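Local atomic coordinates of putative dihydrodipicolinate synthase (Thermus thermophilus, PDB entry 2PCQ), a protein that is of unconfirmed function but belongs to the dihydrodipicolinate synthetase family of TIM-barrel proteins and assembles from four copies of its chain. Residues F181-E190 with Y204-R212; G236-H247 with P260-L270. All coordinates share one frame; numbering follows the deposited sequence.

Contact 1 of 2, residues F181-E190 with Y204-R212; sequences FLGALALGAE and YRALLDHFR
Leu185 lies against the Phe211 ring, the two side chains pointing opposite ways, where helix 181-186 meets helix 204-212, two outer helices of the TIM barrel flanking its last strand. Packing is tight: Leu185 CB sits over one face of the ring, 4.0 Å from its centroid, a CH-pi contact. With CG anti to the backbone N (chi1 179°), Phe211 reaches across, its CZ coming within 3.3 Å of Leu185 O and 3.6 Å of the CA of Ala186, whose methyl points away, onto Ala186 of a neighbouring subunit. The branched leucines fill the interior, Leu185 CD2 meeting Leu208 CD1 at 3.8 Å. At the N-terminal end, Tyr204 turns its edge toward the face of Phe181 in an offset edge-to-face pair, planes 70° apart; Ile2 of the first strand touches both.

The other flank is polar. A Schellman motif with Gly188 as C-prime residue, whose positive phi suits glycine, ends helix 181-186. Beyond it Arg212 reaches over from the solvent-exposed side of its helix, NH2 lying 3.1 Å from Glu190 O, while Arg172 and Tyr174 hold the Glu190 carboxylate. One water donates to Leu185 O and Ala189 O and accepts from Arg212 NH1 at 3.0 Å.

Contact 2 of 2, residues G236-H247 with P260-L270; sequences GGVPLLKQALRH and PAESPLWERFL. With GOL (glycerol), chain D.
Trp266 fits as a knob into a hole on helix 236-247 formed by Leu240, Gln243, Ala244 and His247. The flat amide of Gln243 stacks on one face of the indole, planes 17° apart, and Gln243 CG makes a CH-pi contact 3.8 Å from the centroid of the six-membered ring. Leu270 CB covers part of the opposite face. Farther along, the indole presents an edge to the face of His247, planes at 62°. Ala244, having only a methyl group, lets the ring come close to the helix backbone.

Apolar packing continues on Phe269, where Leu240 CD2 lies over the ring face, 4.1 Å from its centroid, while Leu240 CD1 meets the indole edge at Trp266 CE3. Leu265 CD1 reaches Gly236, and the two rigid rings of Pro239 and Pro260 touch near Ser103 of a neighbouring subunit.

These contacts fasten the C-terminal extension of the TIM barrel, helix 266-278 and the loop before it, to the long helix 216-247.

Hydrogen bonds hold the loop. Gln243 runs out straight, its CG trans to N (chi1 177°), and carries OE1 to Ser263 N at 2.9 Å; the donor stands above the carbonyl plane. Ser263 OG in turn accepts from Leu265 N, a capping bond in the turn that leads into the helix. Arg246, bent at chi3, gives NH2 to Ala261 O at 2.8 Å, and its NH1 also bonds to Gly253 O.

Solvent adds links. One water donates to Pro239 O and Ala261 O and accepts from Arg246 NH1; another joins Gln243 NE2 to Glu262 OE1. Glycerol, probably from the crystallisation liquor, accepts on O2 from Arg246 NE at 2.9 Å, while its O1 accepts from Arg246 NH2 and donates to Glu262 OE2; Tyr254 OH also bonds to it.

In the fold
The two contacts come one after the other in the chain, and their centres lie about 26 Å apart with about 9 Å between nearest atoms, so the two do not touch. Contact 1 belongs to the closing part of the eight-stranded parallel barrel, pairing the helices before and after strand 191-193. Helix 216-247 follows helix 201-212 and connects the two regions: residues near its start pack against contact 1, whereas its last turns form one side of contact 2, where helix 266-278 is attached. Different subunits of the tetramer approach them, the second at contact 1 and the third at contact 2, so both lie near interfaces between chains.

Contact 1 of 2, residues F181-E190 with Y204-R212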
loop_
_atom_site.group_PDB
_atom_site.type_symbol
_atom_site.label_atom_id
_atom_site.label_comp_id
_atom_site.label_asym_id
_atom_site.label_seq_id
_atom_site.Cartn_x
_atom_site.Cartn_y
_atom_site.Cartn_z
ATOM N N PHE A 181 2.505 7.740 -22.701
ATOM C CA PHE A 181 1.683 8.461 -23.663
ATOM C C PHE A 181 1.218 7.665 -24.883
ATOM O O PHE A 181 0.019 7.600 -25.160
ATOM C CB PHE A 181 2.401 9.741 -24.111
ATOM C CG PHE A 181 1.509 10.714 -24.833
ATOM C CD1 PHE A 181 0.226 10.983 -24.359
ATOM C CD2 PHE A 181 1.949 11.366 -25.977
ATOM C CE1 PHE A 181 -0.606 11.886 -25.013
ATOM C CE2 PHE A 181 1.126 12.277 -26.644
ATOM C CZ PHE A 181 -0.155 12.536 -26.161
ATOM N N LEU A 182 2.146 7.053 -25.613
ATOM C CA LEU A 182 1.752 6.297 -26.798
ATOM C C LEU A 182 0.824 5.141 -26.429
ATOM O O LEU A 182 -0.083 4.798 -27.187
ATOM C CB LEU A 182 2.984 5.773 -27.546
ATOM C CG LEU A 182 2.696 5.011 -28.847
ATOM C CD1 LEU A 182 1.844 5.870 -29.771
ATOM C CD2 LEU A 182 4.007 4.640 -29.530
ATOM N N GLY A 183 1.048 4.547 -25.262
ATOM C CA GLY A 183 0.200 3.452 -24.825
ATOM C C GLY A 183 -1.222 3.930 -24.577
ATOM O O GLY A 183 -2.183 3.245 -24.916
ATOM N N ALA A 184 -1.353 5.111 -23.980
ATOM C CA ALA A 184 -2.664 5.685 -23.696
ATOM C C ALA A 184 -3.392 5.990 -25.000
ATOM O O ALA A 184 -4.598 5.754 -25.117
ATOM C CB ALA A 184 -2.510 6.952 -22.880
ATOM N N LEU A 185 -2.658 6.519 -25.978
ATOM C CA LEU A 185 -3.239 6.844 -27.278
ATOM C C LEU A 185 -3.769 5.580 -27.946
ATOM O O LEU A 185 -4.857 5.576 -28.520
ATOM C CB LEU A 185 -2.194 7.511 -28.181
ATOM C CG LEU A 185 -1.698 8.890 -27.730
ATOM C CD1 LEU A 185 -0.688 9.423 -28.743
ATOM C CD2 LEU A 185 -2.878 9.852 -27.599
ATOM N N ALA A 186 -2.995 4.503 -27.861
ATOM C CA ALA A 186 -3.402 3.238 -28.451
ATOM C C ALA A 186 -4.693 2.788 -27.783
ATOM O O ALA A 186 -5.546 2.162 -28.415
ATOM C CB ALA A 186 -2.318 2.190 -28.246
ATOM N N LEU A 187 -4.826 3.117 -26.499
ATOM C CA LEU A 187 -6.006 2.741 -25.738
ATOM C C LEU A 187 -7.127 3.789 -25.745
ATOM O O LEU A 187 -7.949 3.845 -24.825
ATOM C CB LEU A 187 -5.602 2.365 -24.303
ATOM C CG LEU A 187 -4.796 1.055 -24.217
ATOM C CD1 LEU A 187 -4.247 0.856 -22.817
ATOM C CD2 LEU A 187 -5.692 -0.125 -24.623
ATOM N N GLY A 188 -7.145 4.630 -26.778
ATOM C CA GLY A 188 -8.218 5.601 -26.927
ATOM C C GLY A 188 -8.181 7.013 -26.373
ATOM O O GLY A 188 -9.134 7.762 -26.584
ATOM N N ALA A 189 -7.121 7.401 -25.673
ATOM C CA ALA A 189 -7.066 8.757 -25.130
ATOM C C ALA A 189 -7.159 9.786 -26.254
ATOM O O ALA A 189 -6.573 9.606 -27.324
ATOM C CB ALA A 189 -5.777 8.959 -24.341
ATOM N N GLU A 190 -7.904 10.858 -26.006
ATOM C CA GLU A 190 -8.071 11.924 -26.988
ATOM C C GLU A 190 -6.779 12.726 -27.091
ATOM O O GLU A 190 -6.460 13.290 -28.138
ATOM C CB GLU A 190 -9.222 12.847 -26.579
ATOM C CG GLU A 190 -9.452 14.024 -27.526
ATOM C CD GLU A 190 -10.562 14.946 -27.052
ATOM O OE1 GLU A 190 -11.697 14.467 -26.863
ATOM O OE2 GLU A 190 -10.300 16.151 -26.868
ATOM N N TYR A 204 5.333 16.373 -28.256
ATOM C CA TYR A 204 4.176 15.567 -27.889
ATOM C C TYR A 204 3.075 15.706 -28.935
ATOM O O TYR A 204 2.318 14.770 -29.176
ATOM C CB TYR A 204 3.691 15.958 -26.489
ATOM C CG TYR A 204 4.614 15.415 -25.417
ATOM C CD1 TYR A 204 4.588 14.061 -25.071
ATOM C CD2 TYR A 204 5.578 16.228 -24.818
ATOM C CE1 TYR A 204 5.502 13.529 -24.162
ATOM C CE2 TYR A 204 6.499 15.704 -23.909
ATOM C CZ TYR A 204 6.455 14.355 -23.589
ATOM O OH TYR A 204 7.367 13.831 -22.707
ATOM N N ARG A 205 3.003 16.872 -29.567
ATOM C CA ARG A 205 2.017 17.115 -30.620
ATOM C C ARG A 205 2.359 16.216 -31.816
ATOM O O ARG A 205 1.483 15.598 -32.426
ATOM C CB ARG A 205 2.073 18.582 -31.059
ATOM C CG ARG A 205 1.226 18.904 -32.282
ATOM C CD ARG A 205 -0.236 19.029 -31.897
ATOM N NE ARG A 205 -1.073 18.017 -32.518
ATOM C CZ ARG A 205 -2.381 17.904 -32.310
ATOM N NH1 ARG A 205 -3.001 18.744 -31.490
ATOM N NH2 ARG A 205 -3.069 16.955 -32.929
ATOM N N ALA A 206 3.647 16.148 -32.136
ATOM C CA ALA A 206 4.124 15.334 -33.248
ATOM C C ALA A 206 3.844 13.854 -32.994
ATOM O O ALA A 206 3.473 13.115 -33.908
ATOM C CB ALA A 206 5.622 15.561 -33.451
ATOM N N LEU A 207 4.024 13.425 -31.750
ATOM C CA LEU A 207 3.790 12.034 -31.383
ATOM C C LEU A 207 2.312 11.716 -31.576
ATOM O O LEU A 207 1.954 10.678 -32.135
ATOM C CB LEU A 207 4.216 11.792 -29.927
ATOM C CG LEU A 207 3.993 10.412 -29.297
ATOM C CD1 LEU A 207 4.367 9.308 -30.270
ATOM C CD2 LEU A 207 4.840 10.312 -28.027
ATOM N N LEU A 208 1.459 12.620 -31.108
ATOM C CA LEU A 208 0.021 12.466 -31.250
ATOM C C LEU A 208 -0.338 12.398 -32.740
ATOM O O LEU A 208 -1.137 11.554 -33.157
ATOM C CB LEU A 208 -0.696 13.650 -30.589
ATOM C CG LEU A 208 -2.212 13.766 -30.788
ATOM C CD1 LEU A 208 -2.898 12.499 -30.302
ATOM C CD2 LEU A 208 -2.738 14.983 -30.036
ATOM N N ASP A 209 0.257 13.281 -33.540
ATOM C CA ASP A 209 -0.011 13.302 -34.977
ATOM C C ASP A 209 0.412 11.999 -35.654
ATOM O O ASP A 209 -0.338 11.445 -36.460
ATOM C CB ASP A 209 0.697 14.480 -35.655
ATOM C CG ASP A 209 0.057 15.818 -35.327
ATOM O OD1 ASP A 209 -1.167 15.852 -35.069
ATOM O OD2 ASP A 209 0.772 16.840 -35.342
ATOM N N HIS A 210 1.612 11.517 -35.337
ATOM C CA HIS A 210 2.095 10.266 -35.915
ATOM C C HIS A 210 1.085 9.151 -35.657
ATOM O O HIS A 210 0.751 8.384 -36.558
ATOM C CB HIS A 210 3.436 9.848 -35.301
ATOM C CG HIS A 210 4.617 10.602 -35.832
ATOM N ND1 HIS A 210 4.846 10.776 -37.180
ATOM C CD2 HIS A 210 5.669 11.169 -35.196
ATOM C CE1 HIS A 210 5.989 11.416 -37.351
ATOM N NE2 HIS A 210 6.509 11.665 -36.161
ATOM N N PHE A 211 0.605 9.058 -34.422
ATOM C CA PHE A 211 -0.353 8.016 -34.079
ATOM C C PHE A 211 -1.643 8.181 -34.867
ATOM O O PHE A 211 -2.115 7.236 -35.492
ATOM C CB PHE A 211 -0.675 8.031 -32.582
ATOM C CG PHE A 211 -1.677 6.988 -32.181
ATOM C CD1 PHE A 211 -1.307 5.649 -32.081
ATOM C CD2 PHE A 211 -3.005 7.337 -31.949
ATOM C CE1 PHE A 211 -2.250 4.671 -31.761
ATOM C CE2 PHE A 211 -3.954 6.369 -31.629
ATOM C CZ PHE A 211 -3.575 5.035 -31.534
ATOM N N ARG A 212 -2.214 9.381 -34.832
ATOM C CA ARG A 212 -3.452 9.654 -35.555
ATOM C C ARG A 212 -3.354 9.331 -37.042
ATOM O O ARG A 212 -4.326 8.885 -37.645
ATOM C CB ARG A 212 -3.854 11.122 -35.415
ATOM C CG ARG A 212 -4.952 11.378 -34.411
ATOM C CD ARG A 212 -4.382 11.569 -33.033
ATOM N NE ARG A 212 -5.415 11.884 -32.052
ATOM C CZ ARG A 212 -6.094 10.980 -31.354
ATOM N NH1 ARG A 212 -5.854 9.683 -31.520
ATOM N NH2 ARG A 212 -7.005 11.378 -30.477
HETATM O O HOH W 1 -6.218 7.776 -29.238
#

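Contact 2 of 2, residues G236-H247 with P260-L270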
loop_
_atom_site.group_PDB
_atom_site.type_symbol
_atom_site.label_atom_id
_atom_site.label_comp_id
_atom_site.label_asym_id
_atom_site.label_seq_id
_atom_site.Cartn_x
_atom_site.Cartn_y
_atom_site.Cartn_z
ATOM N N GLY A 236 10.914 14.375 -10.608
ATOM C CA GLY A 236 11.289 15.669 -10.069
ATOM C C GLY A 236 10.134 16.562 -9.645
ATOM O O GLY A 236 10.325 17.507 -8.883
ATOM N N GLY A 237 8.937 16.282 -10.148
ATOM C CA GLY A 237 7.778 17.080 -9.780
ATOM C C GLY A 237 7.866 18.567 -10.084
ATOM O O GLY A 237 8.571 18.987 -11.002
ATOM N N VAL A 238 7.150 19.370 -9.302
ATOM C CA VAL A 238 7.122 20.814 -9.505
ATOM C C VAL A 238 8.479 21.516 -9.434
ATOM O O VAL A 238 8.767 22.384 -10.258
ATOM C CB VAL A 238 6.139 21.491 -8.517
ATOM C CG1 VAL A 238 6.214 23.011 -8.652
ATOM C CG2 VAL A 238 4.720 21.027 -8.814
ATOM N N PRO A 239 9.327 21.164 -8.451
ATOM C CA PRO A 239 10.630 21.835 -8.388
ATOM C C PRO A 239 11.446 21.649 -9.670
ATOM O O PRO A 239 12.086 22.586 -10.144
ATOM C CB PRO A 239 11.299 21.184 -7.178
ATOM C CG PRO A 239 10.132 20.864 -6.288
ATOM C CD PRO A 239 9.124 20.301 -7.274
ATOM N N LEU A 240 11.427 20.441 -10.229
ATOM C CA LEU A 240 12.181 20.180 -11.453
ATOM C C LEU A 240 11.567 20.910 -12.639
ATOM O O LEU A 240 12.284 21.454 -13.476
ATOM C CB LEU A 240 12.247 18.674 -11.746
ATOM C CG LEU A 240 13.068 18.275 -12.982
ATOM C CD1 LEU A 240 14.476 18.849 -12.868
ATOM C CD2 LEU A 240 13.117 16.753 -13.117
ATOM N N LEU A 241 10.239 20.929 -12.705
ATOM C CA LEU A 241 9.538 21.607 -13.791
ATOM C C LEU A 241 9.872 23.096 -13.822
ATOM O O LEU A 241 10.204 23.646 -14.871
ATOM C CB LEU A 241 8.022 21.433 -13.639
ATOM C CG LEU A 241 7.157 22.219 -14.631
ATOM C CD1 LEU A 241 7.517 21.803 -16.053
ATOM C CD2 LEU A 241 5.679 21.971 -14.347
ATOM N N LYS A 242 9.781 23.749 -12.669
ATOM C CA LYS A 242 10.070 25.173 -12.598
ATOM C C LYS A 242 11.535 25.485 -12.874
ATOM O O LYS A 242 11.846 26.456 -13.562
ATOM C CB LYS A 242 9.648 25.734 -11.238
ATOM C CG LYS A 242 8.138 25.912 -11.107
ATOM C CD LYS A 242 7.767 26.673 -9.840
ATOM C CE LYS A 242 6.315 27.113 -9.883
ATOM N NZ LYS A 242 5.940 27.914 -8.686
ATOM N N GLN A 243 12.437 24.663 -12.348
ATOM C CA GLN A 243 13.856 24.889 -12.574
ATOM C C GLN A 243 14.180 24.763 -14.063
ATOM O O GLN A 243 15.010 25.503 -14.590
ATOM C CB GLN A 243 14.696 23.901 -11.761
ATOM C CG GLN A 243 16.197 24.030 -12.011
ATOM C CD GLN A 243 17.026 23.266 -10.999
ATOM O OE1 GLN A 243 16.609 22.219 -10.499
ATOM N NE2 GLN A 243 18.216 23.779 -10.702
ATOM N N ALA A 244 13.511 23.834 -14.738
ATOM C CA ALA A 244 13.723 23.623 -16.169
ATOM C C ALA A 244 13.227 24.835 -16.951
ATOM O O ALA A 244 13.899 25.318 -17.864
ATOM C CB ALA A 244 12.987 22.372 -16.630
ATOM N N LEU A 245 12.046 25.328 -16.599
ATOM C CA LEU A 245 11.504 26.487 -17.285
ATOM C C LEU A 245 12.391 27.707 -17.055
ATOM O O LEU A 245 12.641 28.467 -17.987
ATOM C CB LEU A 245 10.071 26.762 -16.824
ATOM C CG LEU A 245 9.044 25.768 -17.376
ATOM C CD1 LEU A 245 7.729 25.903 -16.626
ATOM C CD2 LEU A 245 8.845 26.018 -18.865
ATOM N N ARG A 246 12.872 27.895 -15.826
ATOM C CA ARG A 246 13.747 29.033 -15.541
ATOM C C ARG A 246 15.018 28.894 -16.373
ATOM O O ARG A 246 15.516 29.868 -16.933
ATOM C CB ARG A 246 14.120 29.106 -14.053
ATOM C CG ARG A 246 12.954 29.416 -13.105
ATOM C CD ARG A 246 13.454 29.947 -11.758
ATOM N NE ARG A 246 14.390 29.036 -11.103
ATOM C CZ ARG A 246 14.039 27.921 -10.469
ATOM N NH1 ARG A 246 12.759 27.568 -10.392
ATOM N NH2 ARG A 246 14.968 27.154 -9.915
ATOM N N HIS A 247 15.530 27.672 -16.466
ATOM C CA HIS A 247 16.740 27.410 -17.236
ATOM C C HIS A 247 16.566 27.796 -18.704
ATOM O O HIS A 247 17.507 28.269 -19.342
ATOM C CB HIS A 247 17.122 25.934 -17.123
ATOM C CG HIS A 247 18.305 25.551 -17.954
ATOM N ND1 HIS A 247 18.188 25.038 -19.228
ATOM C CD2 HIS A 247 19.632 25.621 -17.698
ATOM C CE1 HIS A 247 19.390 24.805 -19.720
ATOM N NE2 HIS A 247 20.286 25.149 -18.811
ATOM N N PRO A 260 11.807 23.094 -2.098
ATOM C CA PRO A 260 13.101 23.501 -2.657
ATOM C C PRO A 260 13.089 24.276 -3.966
ATOM O O PRO A 260 12.344 23.955 -4.895
ATOM C CB PRO A 260 13.849 22.175 -2.772
ATOM C CG PRO A 260 12.755 21.233 -3.159
ATOM C CD PRO A 260 11.630 21.634 -2.219
ATOM N N ALA A 261 13.940 25.297 -4.030
ATOM C CA ALA A 261 14.064 26.141 -5.214
ATOM C C ALA A 261 14.696 25.365 -6.367
ATOM O O ALA A 261 14.469 25.673 -7.539
ATOM C CB ALA A 261 14.908 27.369 -4.887
ATOM N N GLU A 262 15.492 24.360 -6.025
ATOM C CA GLU A 262 16.156 23.537 -7.023
ATOM C C GLU A 262 15.906 22.054 -6.767
ATOM O O GLU A 262 15.761 21.628 -5.621
ATOM C CB GLU A 262 17.655 23.841 -7.025
ATOM C CG GLU A 262 17.989 25.179 -7.672
ATOM C CD GLU A 262 19.454 25.562 -7.538
ATOM O OE1 GLU A 262 20.316 24.658 -7.524
ATOM O OE2 GLU A 262 19.742 26.774 -7.464
ATOM N N SER A 263 15.845 21.277 -7.845
ATOM C CA SER A 263 15.599 19.841 -7.755
ATOM C C SER A 263 16.872 19.003 -7.663
ATOM O O SER A 263 17.867 19.292 -8.330
ATOM C CB SER A 263 14.790 19.377 -8.970
ATOM O OG SER A 263 14.743 17.960 -9.043
ATOM N N PRO A 264 16.850 17.946 -6.836
ATOM C CA PRO A 264 18.002 17.053 -6.661
ATOM C C PRO A 264 18.287 16.279 -7.955
ATOM O O PRO A 264 19.335 15.653 -8.102
ATOM C CB PRO A 264 17.550 16.115 -5.537
ATOM C CG PRO A 264 16.561 16.936 -4.771
ATOM C CD PRO A 264 15.787 17.619 -5.867
ATOM N N LEU A 265 17.341 16.317 -8.887
ATOM C CA LEU A 265 17.498 15.608 -10.153
ATOM C C LEU A 265 18.005 16.495 -11.283
ATOM O O LEU A 265 18.129 16.040 -12.416
ATOM C CB LEU A 265 16.166 14.983 -10.572
ATOM C CG LEU A 265 15.670 13.818 -9.712
ATOM C CD1 LEU A 265 14.265 13.435 -10.127
ATOM C CD2 LEU A 265 16.614 12.634 -9.869
ATOM N N TRP A 266 18.311 17.751 -10.978
ATOM C CA TRP A 266 18.765 18.667 -12.019
ATOM C C TRP A 266 19.960 18.169 -12.819
ATOM O O TRP A 266 19.962 18.246 -14.046
ATOM C CB TRP A 266 19.095 20.042 -11.436
ATOM C CG TRP A 266 19.430 21.037 -12.506
ATOM C CD1 TRP A 266 20.615 21.698 -12.674
ATOM C CD2 TRP A 266 18.578 21.460 -13.580
ATOM N NE1 TRP A 266 20.553 22.506 -13.787
ATOM C CE2 TRP A 266 19.316 22.380 -14.358
ATOM C CE3 TRP A 266 17.263 21.152 -13.955
ATOM C CZ2 TRP A 266 18.780 22.996 -15.497
ATOM C CZ3 TRP A 266 16.730 21.764 -15.087
ATOM C CH2 TRP A 266 17.488 22.678 -15.843
ATOM N N GLU A 267 20.972 17.659 -12.128
ATOM C CA GLU A 267 22.170 17.166 -12.796
ATOM C C GLU A 267 21.861 16.082 -13.826
ATOM O O GLU A 267 22.492 16.022 -14.880
ATOM C CB GLU A 267 23.168 16.644 -11.761
ATOM C CG GLU A 267 24.444 16.084 -12.354
ATOM C CD GLU A 267 25.530 15.890 -11.311
ATOM O OE1 GLU A 267 25.255 15.253 -10.272
ATOM O OE2 GLU A 267 26.661 16.374 -11.532
ATOM N N ARG A 268 20.891 15.225 -13.523
ATOM C CA ARG A 268 20.512 14.162 -14.447
ATOM C C ARG A 268 19.597 14.696 -15.546
ATOM O O ARG A 268 19.649 14.243 -16.685
ATOM C CB ARG A 268 19.785 13.040 -13.702
ATOM C CG ARG A 268 20.660 12.227 -12.765
ATOM C CD ARG A 268 19.813 11.289 -11.915
ATOM N NE ARG A 268 19.026 10.365 -12.726
ATOM C CZ ARG A 268 18.101 9.545 -12.236
ATOM N NH1 ARG A 268 17.844 9.538 -10.935
ATOM N NH2 ARG A 268 17.434 8.731 -13.045
ATOM N N PHE A 269 18.761 15.667 -15.196
ATOM C CA PHE A 269 17.816 16.232 -16.151
ATOM C C PHE A 269 18.442 17.174 -17.177
ATOM O O PHE A 269 18.066 17.150 -18.346
ATOM C CB PHE A 269 16.714 16.983 -15.403
ATOM C CG PHE A 269 15.496 17.258 -16.233
ATOM C CD1 PHE A 269 14.638 16.223 -16.593
ATOM C CD2 PHE A 269 15.194 18.551 -16.638
ATOM C CE1 PHE A 269 13.493 16.475 -17.344
ATOM C CE2 PHE A 269 14.053 18.815 -17.388
ATOM C CZ PHE A 269 13.198 17.773 -17.741
ATOM N N LEU A 270 19.385 18.002 -16.736
ATOM C CA LEU A 270 20.038 18.976 -17.612
ATOM C C LEU A 270 20.430 18.420 -18.983
ATOM O O LEU A 270 19.980 18.927 -20.008
ATOM C CB LEU A 270 21.264 19.579 -16.909
ATOM C CG LEU A 270 22.106 20.610 -17.675
ATOM C CD1 LEU A 270 21.245 21.792 -18.101
ATOM C CD2 LEU A 270 23.256 21.080 -16.787
HETATM C C1 GOL D . 18.697 29.062 -10.433
HETATM O O1 GOL D . 17.881 28.328 -9.568
HETATM C C2 GOL D . 18.175 30.475 -10.609
HETATM O O2 GOL D . 16.784 30.509 -10.423
HETATM C C3 GOL D . 18.902 31.371 -9.613
HETATM O O3 GOL D . 18.658 32.733 -9.864
HETATM O O HOH W 2 12.565 17.824 -7.494
HETATM O O HOH W 3 12.219 25.082 -8.972
HETATM O O HOH W 4 20.447 22.508 -9.054
#